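Local coordinates for ATP-dependent 6-phosphofructokinase subunit beta (Saccharomyces cerevisiae, PDB 3O8O), which catalyses the ATP-dependent phosphorylation of fructose 6-phosphate to fructose 1,6-bisphosphate, the first committing step of glycolysis, as an allosterically regulated kinase subunit, at residues N409-S414 with W453-S459; L207-A211 with R672-T676; V26-F31 with F57-R63; S20-I25 with A303-L308; N526-E532 with R742-H748. All coordinates share one frame; numbering follows the deposited sequence.

Interaction 1 of 5, residues N409-S414 with W453-S459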
# COMPACT_ATOMS: atom_id res chain seq x y z
N ASN B 409 22.45 -3.84 -26.67
CA ASN B 409 22.40 -4.07 -28.10
C ASN B 409 23.78 -3.82 -28.69
O ASN B 409 24.18 -4.44 -29.67
CB ASN B 409 21.38 -3.15 -28.77
CG ASN B 409 19.93 -3.60 -28.53
OD1 ASN B 409 19.67 -4.78 -28.27
ND2 ASN B 409 18.99 -2.66 -28.65
N SER B 410 24.53 -2.91 -28.08
CA SER B 410 25.86 -2.63 -28.56
C SER B 410 26.67 -3.90 -28.37
O SER B 410 27.32 -4.36 -29.29
CB SER B 410 26.49 -1.50 -27.76
OG SER B 410 25.63 -0.37 -27.72
N ALA B 411 26.61 -4.46 -27.17
CA ALA B 411 27.36 -5.68 -26.89
C ALA B 411 27.05 -6.69 -27.97
O ALA B 411 27.96 -7.18 -28.63
CB ALA B 411 26.98 -6.24 -25.53
N VAL B 412 25.78 -7.00 -28.19
CA VAL B 412 25.41 -7.96 -29.21
C VAL B 412 26.07 -7.56 -30.53
O VAL B 412 26.96 -8.25 -31.02
N TYR B 413 25.66 -6.43 -31.08
CA TYR B 413 26.24 -5.98 -32.34
C TYR B 413 27.75 -6.14 -32.40
O TYR B 413 28.29 -6.67 -33.37
CB TYR B 413 25.90 -4.52 -32.57
CG TYR B 413 26.54 -3.93 -33.80
CD1 TYR B 413 25.91 -4.03 -35.04
CD2 TYR B 413 27.74 -3.23 -33.72
CE1 TYR B 413 26.45 -3.43 -36.17
CE2 TYR B 413 28.29 -2.63 -34.85
CZ TYR B 413 27.63 -2.74 -36.07
OH TYR B 413 28.14 -2.14 -37.20
N SER B 414 28.43 -5.67 -31.37
CA SER B 414 29.88 -5.75 -31.32
C SER B 414 30.35 -7.20 -31.29
O SER B 414 31.25 -7.56 -32.04
CB SER B 414 30.43 -4.99 -30.10
OG SER B 414 30.29 -3.58 -30.29
N TRP B 453 21.92 -1.31 -34.49
CA TRP B 453 22.03 -1.94 -33.19
C TRP B 453 23.09 -1.37 -32.26
O TRP B 453 22.90 -1.33 -31.03
CB TRP B 453 22.28 -3.44 -33.36
CG TRP B 453 21.11 -4.15 -33.92
CD1 TRP B 453 20.15 -3.64 -34.76
CD2 TRP B 453 20.79 -5.53 -33.73
NE1 TRP B 453 19.25 -4.63 -35.10
CE2 TRP B 453 19.63 -5.80 -34.49
CE3 TRP B 453 21.36 -6.58 -33.00
CZ2 TRP B 453 19.04 -7.06 -34.53
CZ3 TRP B 453 20.77 -7.84 -33.05
CH2 TRP B 453 19.62 -8.07 -33.81
N GLN B 454 24.22 -0.95 -32.81
CA GLN B 454 25.28 -0.44 -31.95
C GLN B 454 24.75 0.62 -31.00
O GLN B 454 25.17 0.69 -29.85
CB GLN B 454 26.44 0.16 -32.76
CG GLN B 454 27.44 0.94 -31.90
CD GLN B 454 28.16 0.06 -30.91
OE1 GLN B 454 27.69 -1.02 -30.55
NE2 GLN B 454 29.33 0.51 -30.45
N SER B 455 23.83 1.44 -31.50
CA SER B 455 23.29 2.54 -30.72
C SER B 455 21.79 2.55 -30.50
O SER B 455 21.13 3.57 -30.70
CB SER B 455 23.71 3.83 -31.38
OG SER B 455 23.13 3.89 -32.66
N ARG B 456 21.22 1.44 -30.08
CA ARG B 456 19.80 1.43 -29.85
C ARG B 456 19.59 1.03 -28.44
O ARG B 456 20.39 0.28 -27.89
CB ARG B 456 19.10 0.43 -30.75
CG ARG B 456 18.91 0.95 -32.14
CD ARG B 456 18.08 -0.00 -32.95
NE ARG B 456 17.98 0.44 -34.33
CZ ARG B 456 17.37 -0.24 -35.28
NH1 ARG B 456 16.81 -1.40 -34.98
NH2 ARG B 456 17.33 0.23 -36.52
N GLY B 457 18.53 1.56 -27.84
CA GLY B 457 18.22 1.22 -26.47
C GLY B 457 17.39 -0.02 -26.58
O GLY B 457 17.27 -0.60 -27.65
N GLY B 458 16.79 -0.43 -25.48
CA GLY B 458 15.97 -1.62 -25.53
C GLY B 458 16.80 -2.87 -25.73
O GLY B 458 18.00 -2.90 -25.41
N SER B 459 16.15 -3.90 -26.26
CA SER B 459 16.80 -5.17 -26.53
C SER B 459 16.29 -5.76 -27.82
O SER B 459 15.19 -6.31 -27.85
CB SER B 459 16.53 -6.16 -25.40
OG SER B 459 16.93 -7.47 -25.77
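Asn-409 reaches from helix 408-422 into the curve of chain 453-459, its ND2 facing the carbonyls of Arg-456, Gly-457 and Gly-458. The hydrogen bond made there is weak, Asn-409 ND2 to Arg-456 O at 3.3 Å with 142° at the hydrogen; the carbonyl of Gly-457 is nearby but poorly angled. One turn on, the side chain of Tyr-413 lies against the short 3-10 piece. Its CG is anti to the backbone N (chi1 176°), which turns one ring face to Gln-454, and CB of that glutamine makes a CH-pi contact 4.2 Å from the ring centroid. Tyr-413 CB also packs on Trp-453 CB at 3.9 Å. This helix is the connection in a beta-alpha-beta crossover of the regulatory domain, joining parallel neighbours 395-401 and 425-429, and the loop packs against its first turns. Ser-410 OG points at Gln-454 O, though the modelled separation is too short to be trusted in detail. Further out, Asn-409 OD1 takes the backbone N-H of Glu-460, whose carboxylate pairs with Arg-456, and the amide nitrogen of Gln-454 bonds to Ile-210 O in the catalytic domain.

Interaction 2 of 5, residues L207-A211 with R672-T676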
# COMPACT_ATOMS: atom_id res chain seq x y z
N LEU B 207 36.38 7.28 -30.61
CA LEU B 207 35.26 6.89 -29.74
C LEU B 207 33.93 7.15 -30.42
O LEU B 207 33.02 6.33 -30.35
CB LEU B 207 35.29 7.66 -28.43
CG LEU B 207 36.11 7.14 -27.21
CD1 LEU B 207 35.60 5.76 -26.73
CD2 LEU B 207 37.58 7.07 -27.57
N ALA B 208 33.82 8.30 -31.08
CA ALA B 208 32.59 8.63 -31.76
C ALA B 208 32.28 7.59 -32.81
O ALA B 208 31.21 6.99 -32.81
CB ALA B 208 32.68 10.00 -32.39
N GLY B 209 33.24 7.35 -33.69
CA GLY B 209 33.04 6.38 -34.76
C GLY B 209 32.64 5.02 -34.26
O GLY B 209 31.82 4.35 -34.88
N ILE B 210 33.23 4.61 -33.14
CA ILE B 210 32.94 3.31 -32.56
C ILE B 210 31.50 3.27 -32.07
O ILE B 210 30.79 2.26 -32.24
CB ILE B 210 33.81 3.02 -31.35
CG1 ILE B 210 35.25 2.82 -31.78
CG2 ILE B 210 33.28 1.81 -30.62
CD1 ILE B 210 36.20 2.65 -30.63
N ALA B 211 31.11 4.37 -31.45
CA ALA B 211 29.78 4.57 -30.88
C ALA B 211 28.71 4.76 -31.93
O ALA B 211 27.62 4.22 -31.80
CB ALA B 211 29.81 5.77 -29.95
N ARG B 672 28.06 2.62 -24.85
CA ARG B 672 28.23 2.00 -26.16
C ARG B 672 29.65 1.49 -26.35
O ARG B 672 29.88 0.28 -26.47
CB ARG B 672 27.86 2.98 -27.27
CG ARG B 672 26.47 2.70 -27.83
CD ARG B 672 26.02 3.74 -28.82
NE ARG B 672 25.78 5.02 -28.17
CZ ARG B 672 25.56 6.17 -28.80
NH1 ARG B 672 25.53 6.26 -30.12
NH2 ARG B 672 25.34 7.25 -28.10
N THR B 673 30.62 2.40 -26.37
CA THR B 673 32.00 2.01 -26.55
C THR B 673 32.44 0.94 -25.55
O THR B 673 33.11 -0.01 -25.93
CB THR B 673 32.95 3.20 -26.43
OG1 THR B 673 32.98 3.68 -25.07
CG2 THR B 673 32.48 4.31 -27.35
N ARG B 674 32.05 1.07 -24.29
CA ARG B 674 32.44 0.09 -23.28
C ARG B 674 31.79 -1.26 -23.57
O ARG B 674 32.32 -2.32 -23.21
CB ARG B 674 32.05 0.57 -21.88
N ALA B 675 30.64 -1.23 -24.23
CA ALA B 675 29.97 -2.48 -24.54
C ALA B 675 30.79 -3.23 -25.56
O ALA B 675 31.11 -4.40 -25.35
CB ALA B 675 28.58 -2.21 -25.07
N THR B 676 31.16 -2.56 -26.65
CA THR B 676 31.95 -3.25 -27.66
C THR B 676 33.30 -3.73 -27.07
O THR B 676 33.86 -4.73 -27.51
CB THR B 676 32.18 -2.38 -28.95
OG1 THR B 676 33.53 -1.96 -29.03
CG2 THR B 676 31.30 -1.18 -28.95
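The carbonyl oxygen of Ala-211, near the end of helix 203-212, is met by Arg-672 of helix 669-688. Arg-672 NH1 gives Ala-211 O a weak hydrogen bond of 3.4 Å, bent to 139° at the hydrogen, and the CD methylene lies beside the same oxygen. A turn at chi3 (-68°) in the arginine brings the guanidinium round, with the methyl of Ala-211 over one of its faces, offset toward the rim. The apolar part of the contact gathers on the methyl of Thr-673. Thr-673 CG2 comes within 3.5 Å of Leu-207 CD1, the two side chains crossing at about a right angle, and it also packs on Ala-211 CB at 4.0 Å. The hydroxyl of this threonine sits between the backbone N and the carbonyl carbon (chi1 69°) and is satisfied within its own helix by Pro-669 O and Ile-670 O, which leaves the methyl to do the packing. One turn further, Thr-676 CG2 rests on Ile-210 CG2 at 4.0 Å. All the touching residues are buried. The helix segments cross at 75° with their axes 9.2 Å apart, a steep packing that joins the catalytic domain to the regulatory one. Helix 167-187 backs the joint at Leu-207 and Ala-211, helix 368-380 touches Leu-207 and Ile-210, and helix 408-422 lies against Arg-672 and Thr-676.

Interaction 3 of 5, residues V26-F31 with F57-R63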
# COMPACT_ATOMS: atom_id res chain seq x y z
N VAL B 26 35.75 25.21 -4.28
CA VAL B 26 35.27 26.21 -3.34
C VAL B 26 34.76 25.55 -2.07
O VAL B 26 35.12 25.97 -0.98
CB VAL B 26 34.13 27.06 -3.95
CG1 VAL B 26 33.58 28.01 -2.90
CG2 VAL B 26 34.63 27.83 -5.15
N ARG B 27 33.93 24.51 -2.22
CA ARG B 27 33.37 23.81 -1.05
C ARG B 27 34.44 23.10 -0.24
O ARG B 27 34.48 23.22 0.99
CB ARG B 27 32.30 22.78 -1.47
CG ARG B 27 31.02 23.37 -2.05
CD ARG B 27 30.21 23.99 -0.99
NE ARG B 27 29.02 24.69 -1.49
CZ ARG B 27 27.94 24.10 -1.99
NH1 ARG B 27 27.87 22.79 -2.06
NH2 ARG B 27 26.91 24.84 -2.39
N SER B 28 35.28 22.34 -0.93
CA SER B 28 36.36 21.60 -0.29
C SER B 28 37.21 22.55 0.54
O SER B 28 37.54 22.27 1.70
CB SER B 28 37.24 20.93 -1.35
OG SER B 28 36.51 20.04 -2.17
N ALA B 29 37.57 23.67 -0.05
CA ALA B 29 38.34 24.67 0.66
C ALA B 29 37.59 25.08 1.93
O ALA B 29 38.10 24.90 3.03
CB ALA B 29 38.60 25.89 -0.24
N ILE B 30 36.37 25.61 1.77
CA ILE B 30 35.58 26.06 2.91
C ILE B 30 35.42 25.00 3.96
O ILE B 30 35.37 25.30 5.16
CB ILE B 30 34.18 26.53 2.53
CG1 ILE B 30 34.26 27.68 1.52
CG2 ILE B 30 33.44 27.02 3.77
CD1 ILE B 30 32.91 28.38 1.22
N PHE B 31 35.35 23.75 3.51
CA PHE B 31 35.21 22.62 4.41
C PHE B 31 36.47 22.46 5.26
O PHE B 31 36.38 22.29 6.48
CB PHE B 31 34.96 21.34 3.61
CG PHE B 31 34.68 20.14 4.46
CD1 PHE B 31 33.47 20.02 5.15
CD2 PHE B 31 35.62 19.11 4.57
CE1 PHE B 31 33.20 18.90 5.93
CE2 PHE B 31 35.37 17.98 5.36
CZ PHE B 31 34.15 17.88 6.03
N PHE B 57 34.41 33.76 -2.28
CA PHE B 57 33.16 33.04 -2.41
C PHE B 57 32.76 32.36 -1.13
O PHE B 57 33.59 32.00 -0.29
CB PHE B 57 33.30 31.98 -3.50
CG PHE B 57 32.70 32.38 -4.82
CD1 PHE B 57 32.70 33.69 -5.24
CD2 PHE B 57 32.17 31.39 -5.68
CE1 PHE B 57 32.18 34.02 -6.49
CE2 PHE B 57 31.65 31.72 -6.93
CZ PHE B 57 31.66 33.03 -7.34
N HIS B 58 31.45 32.16 -1.02
CA HIS B 58 30.88 31.50 0.14
C HIS B 58 30.12 30.26 -0.30
O HIS B 58 29.62 30.19 -1.41
CB HIS B 58 29.97 32.47 0.87
CG HIS B 58 30.70 33.65 1.42
ND1 HIS B 58 31.82 33.53 2.21
CD2 HIS B 58 30.50 34.98 1.24
CE1 HIS B 58 32.29 34.73 2.50
NE2 HIS B 58 31.51 35.63 1.92
N TRP B 59 30.06 29.28 0.59
CA TRP B 59 29.38 28.02 0.33
C TRP B 59 28.21 28.12 -0.65
O TRP B 59 28.17 27.42 -1.66
CB TRP B 59 28.89 27.45 1.64
CG TRP B 59 28.50 26.03 1.57
CD1 TRP B 59 27.29 25.52 1.22
CD2 TRP B 59 29.34 24.92 1.86
NE1 TRP B 59 27.32 24.15 1.27
CE2 TRP B 59 28.57 23.76 1.66
CE3 TRP B 59 30.67 24.80 2.27
CZ2 TRP B 59 29.09 22.48 1.86
CZ3 TRP B 59 31.19 23.53 2.46
CH2 TRP B 59 30.40 22.39 2.25
N GLU B 60 27.25 29.00 -0.36
CA GLU B 60 26.08 29.14 -1.22
C GLU B 60 26.38 29.70 -2.63
O GLU B 60 25.56 29.60 -3.53
CB GLU B 60 25.03 30.01 -0.53
CG GLU B 60 25.65 31.22 0.17
CD GLU B 60 24.79 32.47 0.11
OE1 GLU B 60 23.75 32.53 0.80
OE2 GLU B 60 25.17 33.40 -0.65
N ASP B 61 27.55 30.28 -2.82
CA ASP B 61 27.84 30.87 -4.12
C ASP B 61 28.00 29.92 -5.32
O ASP B 61 27.81 30.34 -6.47
CB ASP B 61 29.04 31.80 -4.02
CG ASP B 61 28.75 33.02 -3.17
OD1 ASP B 61 27.61 33.53 -3.22
OD2 ASP B 61 29.68 33.46 -2.47
N VAL B 62 28.35 28.67 -5.08
CA VAL B 62 28.47 27.74 -6.19
C VAL B 62 27.25 26.82 -6.23
O VAL B 62 27.23 25.81 -6.94
CB VAL B 62 29.72 26.91 -6.06
CG1 VAL B 62 30.91 27.77 -6.36
CG2 VAL B 62 29.80 26.29 -4.64
N ARG B 63 26.22 27.20 -5.48
CA ARG B 63 24.99 26.42 -5.39
C ARG B 63 24.43 26.17 -6.79
O ARG B 63 24.30 27.09 -7.58
CB ARG B 63 24.01 27.17 -4.48
CG ARG B 63 22.58 27.27 -4.95
CD ARG B 63 21.75 28.17 -4.01
NE ARG B 63 22.29 29.52 -3.92
CZ ARG B 63 21.57 30.64 -4.05
NH1 ARG B 63 20.26 30.61 -4.27
NH2 ARG B 63 22.18 31.81 -3.96
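Segment 26-31 of helix 18-32 meets an irregular stretch, 57-63, that leaves strand 54-57; the backbones come closest at Arg-27 and Trp-59, whose CA atoms are 6.0 Å apart. In the catalytic domain's alpha/beta fold, helix 18-32 makes the beta-alpha-beta crossover between strands 5-11 and 35-39, and strand 54-57 runs antiparallel beside the latter. Arg-27 carries the contact. Bent at chi2 (-73°), it lays its guanidinium flat on the indole of Trp-59, planes 7° apart and centres 3.6 Å apart, a stacked cation-pi pair. Arg-27 also grips Trp-59 O side-on, NE at 2.9 Å and NH2 at 3.0 Å, the oxygen lying in the guanidinium plane. NH1 is taken by the carbonyl of Leu-759, so the group is fixed from several sides, and Val-62 CG2 covers its other face. An alanine in place of Trp-59 would keep the carbonyl but would probably leave the guanidinium without its flat partner and freer to tilt. On the Val-26 side of the helix, Val-26 CG2 packs on Val-62 CG1 at 3.9 Å and Val-26 CG1 on Phe-57 CB at 4.0 Å. At the indole's edge, near its plane, Ile-30 CG2 lies 3.9 Å from Trp-59 CE3.

Interaction 4 of 5, residues S20-I25 with A303-L308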
# COMPACT_ATOMS: atom_id res chain seq x y z
N SER B 20 31.59 22.18 -12.16
CA SER B 20 31.56 21.17 -11.13
C SER B 20 32.90 21.23 -10.42
O SER B 20 32.96 21.03 -9.20
CB SER B 20 31.35 19.78 -11.71
OG SER B 20 30.08 19.71 -12.33
N ASN B 21 33.96 21.51 -11.18
CA ASN B 21 35.31 21.60 -10.62
C ASN B 21 35.38 22.80 -9.66
O ASN B 21 35.74 22.68 -8.48
CB ASN B 21 36.37 21.74 -11.73
CG ASN B 21 37.77 21.35 -11.25
OD1 ASN B 21 37.97 20.23 -10.76
ND2 ASN B 21 38.73 22.26 -11.40
N VAL B 22 35.04 23.96 -10.17
CA VAL B 22 35.05 25.14 -9.34
C VAL B 22 34.24 24.86 -8.06
O VAL B 22 34.71 25.08 -6.95
CB VAL B 22 34.46 26.34 -10.10
CG1 VAL B 22 34.25 27.50 -9.18
CG2 VAL B 22 35.38 26.74 -11.20
N ARG B 23 33.03 24.37 -8.23
CA ARG B 23 32.15 24.08 -7.11
C ARG B 23 32.78 23.24 -6.02
O ARG B 23 32.70 23.60 -4.85
CB ARG B 23 30.89 23.39 -7.60
CG ARG B 23 29.86 23.16 -6.52
CD ARG B 23 29.34 21.73 -6.57
NE ARG B 23 28.12 21.63 -5.79
CZ ARG B 23 27.73 20.55 -5.13
NH1 ARG B 23 28.47 19.45 -5.15
NH2 ARG B 23 26.60 20.59 -4.44
N ALA B 24 33.38 22.12 -6.38
CA ALA B 24 34.00 21.26 -5.39
C ALA B 24 35.16 21.99 -4.72
O ALA B 24 35.27 21.98 -3.50
CB ALA B 24 34.48 19.96 -6.02
N ILE B 25 36.02 22.62 -5.53
CA ILE B 25 37.16 23.36 -5.00
C ILE B 25 36.75 24.39 -3.95
O ILE B 25 37.32 24.46 -2.87
CB ILE B 25 37.93 24.07 -6.12
CG1 ILE B 25 38.68 23.03 -6.95
CG2 ILE B 25 38.89 25.09 -5.52
CD1 ILE B 25 39.31 23.55 -8.22
N ALA B 303 35.12 15.78 -12.26
CA ALA B 303 35.53 17.11 -11.85
C ALA B 303 35.25 17.38 -10.38
O ALA B 303 35.94 18.16 -9.74
CB ALA B 303 34.82 18.14 -12.71
N THR B 304 34.23 16.74 -9.82
CA THR B 304 33.94 16.95 -8.43
C THR B 304 34.99 16.31 -7.55
O THR B 304 35.42 16.91 -6.57
CB THR B 304 32.57 16.39 -8.06
OG1 THR B 304 31.56 17.15 -8.73
CG2 THR B 304 32.35 16.46 -6.54
N LEU B 305 35.42 15.09 -7.88
CA LEU B 305 36.44 14.42 -7.07
C LEU B 305 37.82 15.03 -7.25
O LEU B 305 38.57 15.19 -6.29
CB LEU B 305 36.52 12.94 -7.41
CG LEU B 305 35.28 12.09 -7.14
CD1 LEU B 305 35.63 10.66 -7.52
CD2 LEU B 305 34.87 12.17 -5.69
N GLN B 306 38.18 15.36 -8.48
CA GLN B 306 39.47 15.95 -8.73
C GLN B 306 39.60 17.27 -8.00
O GLN B 306 40.61 17.54 -7.35
CB GLN B 306 39.68 16.13 -10.23
CG GLN B 306 39.94 14.80 -10.91
CD GLN B 306 40.42 14.98 -12.32
OE1 GLN B 306 40.86 14.03 -12.96
NE2 GLN B 306 40.34 16.20 -12.83
N GLY B 307 38.57 18.10 -8.11
CA GLY B 307 38.60 19.36 -7.41
C GLY B 307 38.89 19.13 -5.94
O GLY B 307 39.74 19.79 -5.36
N LEU B 308 38.19 18.18 -5.32
CA LEU B 308 38.41 17.92 -3.91
C LEU B 308 39.87 17.63 -3.68
O LEU B 308 40.50 18.21 -2.80
CB LEU B 308 37.57 16.73 -3.44
CG LEU B 308 37.96 16.14 -2.08
CD1 LEU B 308 38.15 17.26 -1.02
CD2 LEU B 308 36.89 15.12 -1.67
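The methyl of Ala-24 points at helix 297-316 and drops as a knob into the hole formed by Ala-303, Thr-304, Gly-307 and Leu-308. Inside it, Ala-24 CB lies against the carbonyl oxygen of Thr-304, with Thr-304 CG2 beside it, 4.1 Å from Ala-24 CB. Ala-303 points its CB the other way, toward helix 18-32, where it meets CB of Ser-20 and CB of Asn-21, each at 4.0 Å. At the far end Gly-307 presents bare backbone, and Ile-25 passes alongside with CG1 3.7 Å from Gly-307 CA. A side-chain carbon on Gly-307 would probably crowd Asn-21 O, Ala-24 CB and Ile-25 CG1, so the lack of one is what admits the close approach. The helix axes come within 7.4 Å and cross at -40°. Both helices belong to the alpha/beta layers of the catalytic domain, where Ile-25 also touches Val-8 and Ile-103 of the central sheet; helix 750-760 of the regulatory domain packs on Thr-304 and Leu-308. The hydroxyls of Ser-20 and Thr-304 are engaged elsewhere, with Ser-66 and with Arg-300 O. What remains between the helices is mostly methyls and backbone, a buried joint that depends on small side chains and close fit.

Interaction 5 of 5, residues N526-E532 with R742-H748. With FDP (2,6-di-O-phosphono-beta-D-fructofuranose), chain L.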
# COMPACT_ATOMS: atom_id res chain seq x y z
N ASN B 526 24.11 -1.99 -11.32
CA ASN B 526 25.51 -2.34 -11.06
C ASN B 526 25.60 -3.25 -9.84
O ASN B 526 26.45 -3.07 -8.96
CB ASN B 526 26.34 -1.06 -10.86
CG ASN B 526 27.82 -1.30 -11.06
OD1 ASN B 526 28.22 -1.94 -12.03
ND2 ASN B 526 28.64 -0.78 -10.16
N ASN B 527 24.73 -4.25 -9.82
CA ASN B 527 24.65 -5.21 -8.71
C ASN B 527 25.24 -6.59 -9.00
O ASN B 527 25.14 -7.51 -8.17
CB ASN B 527 23.19 -5.38 -8.25
CG ASN B 527 22.29 -5.99 -9.34
OD1 ASN B 527 22.32 -5.57 -10.50
ND2 ASN B 527 21.47 -6.95 -8.95
N VAL B 528 25.84 -6.74 -10.17
CA VAL B 528 26.42 -8.02 -10.54
C VAL B 528 27.86 -8.14 -10.08
O VAL B 528 28.72 -7.39 -10.54
CB VAL B 528 26.37 -8.21 -12.03
CG1 VAL B 528 27.07 -9.50 -12.41
CG2 VAL B 528 24.92 -8.25 -12.48
N PRO B 529 28.14 -9.11 -9.20
CA PRO B 529 29.47 -9.36 -8.64
C PRO B 529 30.49 -9.60 -9.73
O PRO B 529 30.15 -10.08 -10.79
CB PRO B 529 29.26 -10.62 -7.80
CG PRO B 529 27.83 -10.58 -7.46
CD PRO B 529 27.20 -10.15 -8.74
N GLY B 530 31.74 -9.25 -9.46
CA GLY B 530 32.79 -9.47 -10.43
C GLY B 530 33.11 -8.30 -11.32
O GLY B 530 33.80 -8.47 -12.32
N THR B 531 32.61 -7.12 -11.01
CA THR B 531 32.93 -5.96 -11.84
C THR B 531 32.62 -4.69 -11.08
O THR B 531 31.97 -4.72 -10.04
CB THR B 531 32.15 -5.98 -13.20
OG1 THR B 531 32.67 -4.97 -14.07
CG2 THR B 531 30.67 -5.73 -12.99
N GLU B 532 33.10 -3.56 -11.59
CA GLU B 532 32.85 -2.28 -10.94
C GLU B 532 31.99 -1.46 -11.87
O GLU B 532 31.63 -0.34 -11.56
CB GLU B 532 34.15 -1.53 -10.69
CG GLU B 532 35.15 -2.30 -9.87
CD GLU B 532 36.36 -1.49 -9.53
OE1 GLU B 532 37.03 -0.98 -10.46
OE2 GLU B 532 36.64 -1.36 -8.31
N ARG B 742 20.47 -10.71 -4.39
CA ARG B 742 20.96 -10.38 -5.73
C ARG B 742 22.04 -9.33 -5.84
O ARG B 742 21.90 -8.40 -6.62
CB ARG B 742 19.81 -9.97 -6.66
CG ARG B 742 18.74 -11.03 -6.85
CD ARG B 742 18.01 -10.78 -8.13
NE ARG B 742 17.81 -9.35 -8.25
CZ ARG B 742 17.84 -8.69 -9.39
NH1 ARG B 742 17.65 -7.37 -9.40
NH2 ARG B 742 18.05 -9.34 -10.52
N MET B 743 23.11 -9.46 -5.06
CA MET B 743 24.21 -8.52 -5.19
C MET B 743 25.45 -8.87 -4.39
O MET B 743 25.41 -9.65 -3.45
CB MET B 743 23.75 -7.13 -4.87
CG MET B 743 23.65 -6.76 -3.45
SD MET B 743 23.19 -5.04 -3.69
CE MET B 743 24.75 -4.27 -4.16
N PRO B 744 26.59 -8.29 -4.77
CA PRO B 744 27.88 -8.52 -4.12
C PRO B 744 27.86 -8.42 -2.62
O PRO B 744 27.06 -7.68 -2.06
CB PRO B 744 28.79 -7.49 -4.77
CG PRO B 744 27.86 -6.41 -5.11
CD PRO B 744 26.70 -7.15 -5.69
N LYS B 745 28.75 -9.17 -1.98
CA LYS B 745 28.85 -9.17 -0.53
C LYS B 745 29.58 -7.91 -0.07
O LYS B 745 29.32 -7.39 1.00
CB LYS B 745 29.60 -10.43 -0.07
CG LYS B 745 29.21 -10.92 1.32
N VAL B 746 30.48 -7.42 -0.90
CA VAL B 746 31.24 -6.23 -0.54
C VAL B 746 30.81 -5.05 -1.42
O VAL B 746 30.75 -5.19 -2.64
CB VAL B 746 32.77 -6.48 -0.78
CG1 VAL B 746 33.53 -5.23 -0.50
CG2 VAL B 746 33.29 -7.57 0.11
N ILE B 747 30.49 -3.91 -0.81
CA ILE B 747 30.13 -2.73 -1.60
C ILE B 747 31.37 -1.90 -1.84
O ILE B 747 32.14 -1.67 -0.91
CB ILE B 747 29.09 -1.86 -0.90
CG1 ILE B 747 29.25 -1.94 0.61
CG2 ILE B 747 27.71 -2.28 -1.33
CD1 ILE B 747 28.34 -0.98 1.34
N HIS B 748 31.58 -1.45 -3.07
CA HIS B 748 32.78 -0.69 -3.34
C HIS B 748 32.67 0.82 -3.47
O HIS B 748 33.56 1.44 -4.08
CB HIS B 748 33.50 -1.26 -4.58
CG HIS B 748 32.80 -0.98 -5.87
ND1 HIS B 748 31.91 -1.87 -6.44
CD2 HIS B 748 32.87 0.08 -6.72
CE1 HIS B 748 31.46 -1.37 -7.59
NE2 HIS B 748 32.03 -0.19 -7.78
P1 FDP L . 17.80 -5.22 -11.29
O1P FDP L . 18.17 -6.60 -11.66
O2P FDP L . 18.92 -4.16 -11.73
O3P FDP L . 17.64 -5.05 -9.69
O1 FDP L . 15.95 -1.40 -10.48
C1 FDP L . 16.33 -2.77 -10.52
C2 FDP L . 15.93 -3.39 -11.86
O2 FDP L . 16.43 -4.73 -11.99
C3 FDP L . 16.41 -2.51 -13.02
O3 FDP L . 17.43 -3.20 -13.74
C4 FDP L . 15.16 -2.40 -13.89
O4 FDP L . 15.18 -1.13 -14.55
C5 FDP L . 14.08 -2.40 -12.80
O5 FDP L . 14.50 -3.47 -11.96
C6 FDP L . 12.67 -2.68 -13.30
O6 FDP L . 12.55 -4.04 -13.75
P2 FDP L . 11.11 -4.73 -13.92
O4P FDP L . 11.23 -6.19 -14.15
O5P FDP L . 10.25 -4.39 -12.61
O6P FDP L . 10.40 -3.96 -15.14
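Two irregular loops run beside each other here, with CA atoms 4.9 Å apart both at Asn-527 and Met-743 and at Pro-529 and Pro-744. They form part of the fructose 2,6-bisphosphate site, the allosteric activator pocket of the regulatory domain. Asn-527 makes the polar tie: its ND2 donates to Arg-742 O at 2.8 Å, 155° at the hydrogen and nearly along the C=O axis. The rotation at chi1 (64°) sets ND2 toward that carbonyl, while OD1 is hydrogen-bonded to Thr-523, another pocket residue. Arg-742 sends its guanidinium to the sugar's 2-phosphate, where Arg-742 NH2 gives FDP O1P a weak bond of 3.0 Å; the placing of NH1, modelled too near the phosphate, is doubtful. Glu-495 forms a salt bridge with this arginine, and Arg-465, close by, also bonds FDP. A leucine in place of Asn-527 would probably leave the carbonyl of Arg-742 without its donor and the loop bearing that arginine less firmly placed. Pro-529 CG and Pro-744 CD pack at 4.0 Å. At the rim, Glu-532 CG lies over a face of the His-748 imidazole. Asn-526, its OD1 hydrogen-bonded to Ser-534 N, brings ND2 to the ring's edge, 3.9 Å from His-748 CE1.

How the interactions relate
Interactions 1 and 2 form one buried block, joined through Gln-454, and Arg-672 and Thr-676 pack on residues of 1. Interaction 1 lies within the regulatory domain, whereas 2 ties it to the catalytic domain. Interactions 3 and 4 both use helix 18-32 in the catalytic domain and touch through Ser-28 and Leu-308. There the chemistry changes along one helix, from small-residue packing in the interior at 4 to a partly exposed cation-pi and carbonyl grip at 3. Interaction 5, also partly buried, stands apart, about 10 Å at the nearest atoms from both 2 and 4, and alone includes a bound ligand.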